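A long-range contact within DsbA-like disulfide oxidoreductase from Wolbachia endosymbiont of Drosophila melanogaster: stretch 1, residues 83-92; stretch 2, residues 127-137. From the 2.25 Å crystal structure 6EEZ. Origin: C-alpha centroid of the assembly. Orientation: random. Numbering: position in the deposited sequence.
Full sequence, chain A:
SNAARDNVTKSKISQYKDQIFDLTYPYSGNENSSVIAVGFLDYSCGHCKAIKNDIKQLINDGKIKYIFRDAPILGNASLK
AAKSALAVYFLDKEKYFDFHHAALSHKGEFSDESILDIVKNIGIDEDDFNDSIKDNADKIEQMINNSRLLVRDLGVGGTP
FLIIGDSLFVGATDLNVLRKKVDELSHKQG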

# COMPACT_ATOMS: atom_id res chain seq x y z
N LYS A 83 -2.48 -2.48 -10.83
CA LYS A 83 -1.88 -1.81 -11.98
C LYS A 83 -2.56 -0.46 -12.25
O LYS A 83 -1.91 0.53 -12.62
CB LYS A 83 -1.99 -2.68 -13.24
CG LYS A 83 -1.18 -3.98 -13.24
CD LYS A 83 0.14 -3.84 -13.98
CE LYS A 83 0.91 -5.16 -14.06
NZ LYS A 83 1.49 -5.40 -15.41
N SER A 84 -3.88 -0.44 -12.09
CA SER A 84 -4.67 0.74 -12.36
C SER A 84 -4.34 1.82 -11.33
O SER A 84 -4.17 3.00 -11.67
CB SER A 84 -6.17 0.37 -12.34
OG SER A 84 -6.48 -0.67 -13.27
N ALA A 85 -4.19 1.41 -10.08
CA ALA A 85 -3.82 2.32 -9.00
C ALA A 85 -2.54 3.07 -9.33
O ALA A 85 -2.48 4.29 -9.23
CB ALA A 85 -3.65 1.56 -7.70
N LEU A 86 -1.51 2.35 -9.75
CA LEU A 86 -0.27 3.03 -10.07
C LEU A 86 -0.41 3.84 -11.36
O LEU A 86 0.30 4.82 -11.54
CB LEU A 86 0.88 2.03 -10.17
CG LEU A 86 1.31 1.46 -8.83
CD1 LEU A 86 2.37 0.36 -9.00
CD2 LEU A 86 1.86 2.57 -7.96
N ALA A 87 -1.33 3.46 -12.25
CA ALA A 87 -1.51 4.20 -13.49
C ALA A 87 -2.07 5.59 -13.19
O ALA A 87 -1.77 6.56 -13.88
CB ALA A 87 -2.42 3.46 -14.44
N VAL A 88 -2.88 5.66 -12.13
CA VAL A 88 -3.38 6.91 -11.60
C VAL A 88 -2.26 7.72 -10.92
O VAL A 88 -2.13 8.93 -11.12
CB VAL A 88 -4.53 6.64 -10.59
CG1 VAL A 88 -4.85 7.88 -9.76
CG2 VAL A 88 -5.76 6.15 -11.33
N TYR A 89 -1.47 7.05 -10.10
CA TYR A 89 -0.36 7.68 -9.41
C TYR A 89 0.54 8.48 -10.34
O TYR A 89 0.91 9.61 -10.04
CB TYR A 89 0.47 6.60 -8.69
CG TYR A 89 1.77 7.08 -8.10
CD1 TYR A 89 1.79 7.82 -6.93
CD2 TYR A 89 2.98 6.76 -8.70
CE1 TYR A 89 2.98 8.24 -6.37
CE2 TYR A 89 4.19 7.18 -8.15
CZ TYR A 89 4.18 7.91 -6.98
OH TYR A 89 5.38 8.33 -6.44
N PHE A 90 0.88 7.89 -11.47
CA PHE A 90 1.81 8.53 -12.37
C PHE A 90 1.18 9.67 -13.15
O PHE A 90 1.90 10.55 -13.63
CB PHE A 90 2.41 7.49 -13.31
CG PHE A 90 3.47 6.66 -12.66
CD1 PHE A 90 4.71 7.22 -12.35
CD2 PHE A 90 3.24 5.34 -12.33
CE1 PHE A 90 5.70 6.46 -11.74
CE2 PHE A 90 4.23 4.57 -11.72
CZ PHE A 90 5.46 5.13 -11.42
N LEU A 91 -0.14 9.68 -13.28
CA LEU A 91 -0.85 10.83 -13.87
C LEU A 91 -0.92 11.98 -12.88
O LEU A 91 -0.67 13.13 -13.23
CB LEU A 91 -2.27 10.46 -14.29
CG LEU A 91 -2.45 9.55 -15.50
CD1 LEU A 91 -3.87 9.06 -15.52
CD2 LEU A 91 -2.12 10.29 -16.79
N ASP A 92 -1.27 11.64 -11.65
CA ASP A 92 -1.49 12.61 -10.61
C ASP A 92 -1.43 11.90 -9.29
O ASP A 92 -2.29 11.08 -8.98
CB ASP A 92 -2.84 13.30 -10.83
CG ASP A 92 -3.25 14.22 -9.69
OD1 ASP A 92 -2.46 14.49 -8.76
OD2 ASP A 92 -4.40 14.70 -9.73
N ASP A 127 -9.19 8.64 -21.17
CA ASP A 127 -8.10 8.64 -22.15
C ASP A 127 -6.75 8.93 -21.50
O ASP A 127 -5.73 8.35 -21.88
CB ASP A 127 -8.39 9.67 -23.25
CG ASP A 127 -9.27 9.11 -24.33
OD1 ASP A 127 -8.95 8.02 -24.85
OD2 ASP A 127 -10.29 9.75 -24.66
N ASP A 128 -6.73 9.82 -20.51
CA ASP A 128 -5.53 10.02 -19.72
C ASP A 128 -5.18 8.72 -18.99
O ASP A 128 -4.00 8.40 -18.78
CB ASP A 128 -5.71 11.15 -18.71
CG ASP A 128 -5.73 12.51 -19.36
OD1 ASP A 128 -4.91 12.74 -20.27
OD2 ASP A 128 -6.57 13.35 -18.96
N PHE A 129 -6.21 7.97 -18.61
CA PHE A 129 -6.02 6.76 -17.82
C PHE A 129 -5.48 5.65 -18.71
O PHE A 129 -4.56 4.93 -18.33
CB PHE A 129 -7.33 6.33 -17.15
CG PHE A 129 -7.25 5.00 -16.45
CD1 PHE A 129 -6.64 4.87 -15.21
CD2 PHE A 129 -7.79 3.86 -17.04
CE1 PHE A 129 -6.56 3.64 -14.57
CE2 PHE A 129 -7.72 2.62 -16.41
CZ PHE A 129 -7.10 2.51 -15.17
N ASN A 130 -6.03 5.53 -19.92
CA ASN A 130 -5.56 4.50 -20.85
C ASN A 130 -4.12 4.76 -21.29
O ASN A 130 -3.34 3.83 -21.41
CB ASN A 130 -6.49 4.40 -22.06
CG ASN A 130 -7.84 3.78 -21.73
OD1 ASN A 130 -7.99 3.14 -20.69
ND2 ASN A 130 -8.81 3.95 -22.62
N ASP A 131 -3.77 6.03 -21.52
CA ASP A 131 -2.42 6.36 -21.95
C ASP A 131 -1.41 6.10 -20.82
O ASP A 131 -0.25 5.79 -21.07
CB ASP A 131 -2.32 7.82 -22.40
CG ASP A 131 -3.23 8.15 -23.60
OD1 ASP A 131 -3.34 7.34 -24.55
OD2 ASP A 131 -3.82 9.25 -23.60
N SER A 132 -1.86 6.23 -19.58
CA SER A 132 -0.98 6.02 -18.43
C SER A 132 -0.64 4.53 -18.27
O SER A 132 0.51 4.17 -18.03
CB SER A 132 -1.62 6.57 -17.15
OG SER A 132 -0.74 6.53 -16.04
N ILE A 133 -1.66 3.68 -18.40
CA ILE A 133 -1.48 2.24 -18.37
C ILE A 133 -0.38 1.81 -19.34
O ILE A 133 0.53 1.08 -18.98
CB ILE A 133 -2.80 1.50 -18.71
CG1 ILE A 133 -3.78 1.59 -17.53
CG2 ILE A 133 -2.54 0.02 -19.06
CD1 ILE A 133 -5.13 0.98 -17.81
N LYS A 134 -0.48 2.30 -20.57
CA LYS A 134 0.37 1.81 -21.64
C LYS A 134 1.76 2.43 -21.57
O LYS A 134 2.76 1.72 -21.66
CB LYS A 134 -0.26 2.11 -23.01
CG LYS A 134 -1.70 1.61 -23.16
CD LYS A 134 -1.79 0.09 -23.16
CE LYS A 134 -3.24 -0.36 -23.00
NZ LYS A 134 -4.13 0.24 -24.03
N ASP A 135 1.81 3.74 -21.39
CA ASP A 135 3.08 4.45 -21.39
C ASP A 135 3.98 4.00 -20.24
O ASP A 135 5.20 3.89 -20.42
CB ASP A 135 2.87 5.96 -21.28
CG ASP A 135 2.26 6.57 -22.52
OD1 ASP A 135 2.13 5.86 -23.53
OD2 ASP A 135 1.92 7.78 -22.48
N ASN A 136 3.39 3.77 -19.07
CA ASN A 136 4.16 3.41 -17.87
C ASN A 136 4.13 1.91 -17.54
O ASN A 136 4.36 1.51 -16.40
CB ASN A 136 3.63 4.20 -16.67
CG ASN A 136 3.67 5.70 -16.90
OD1 ASN A 136 2.63 6.35 -17.01
ND2 ASN A 136 4.88 6.24 -17.02
N ALA A 137 3.86 1.09 -18.55
CA ALA A 137 3.62 -0.34 -18.33
C ALA A 137 4.85 -1.01 -17.72
O ALA A 137 4.73 -1.69 -16.70
CB ALA A 137 3.22 -1.01 -19.62

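Two helices can approach closely where the residues at their crossing are small, and the larger side chains around that point then fill the space that opens as the helices diverge. The contact between residues 83–92 and 127–137 of this DsbA-like oxidoreductase illustrates the principle. Both stretches are mainly helical, and their axes pass 8.6 Å apart with an angle of 105° between their N-to-C directions. So steep a crossing confines the contact to a compact patch, with 425 Å² buried over both sides.

The low point of the first helix is Ala87. Its CB points toward the second helix, and with a single methyl group there the backbones can come near: the CA atoms of Ala87 and Ile133 are 5.3 Å apart. The methyl touches two larger side chains, with Ala87 CB 3.9 Å from Ile133 CG1 and 4.1 Å from Phe129 CE1. Ile133 leaves its own helix sideways, but the end of its side chain comes nearer to the first helix.

Phe129 is the principal bump. It too starts out sideways, and with chi1 in the t rotamer (173°), the ring reaches Ser84, Ala87 and Val88. The ring meets two of these neighbours at its edge: Phe129 CZ lies 3.7 Å from Ser84 CB, and Phe129 CE1 lies 4.2 Å from Val88 CG2. The small residues Ser84 and Ala87 leave room for the ring, and the gain is apolar surface withdrawn from solvent.

Ser132 combines small size with polarity. Its CB points toward the first helix, and its hydroxyl donates a very short hydrogen bond, 2.4 Å from Ser132 OG to Ala87 O, a distance to be read with the 2.25 Å resolution in mind. Leu91 N bonds weakly to Val88 O rather than to Ala87 O, and the serine supplies this carbonyl with a donor.

Leu91 is the answering bump from the first helix. It lies against the turn from Asp128 to Ser132, with Leu91 CG 3.5 Å from Ser132 CB and Leu91 CD1 3.9 Å from Phe129 CA. Leu91 CD1 also comes within 3.3 Å of Asp128 O, a tight van der Waals contact of a methyl with a carbonyl. Further along, the CA-to-CB bonds of Phe90 and Asn136 point toward the opposing stretch and extend the patch to the end of the second helix.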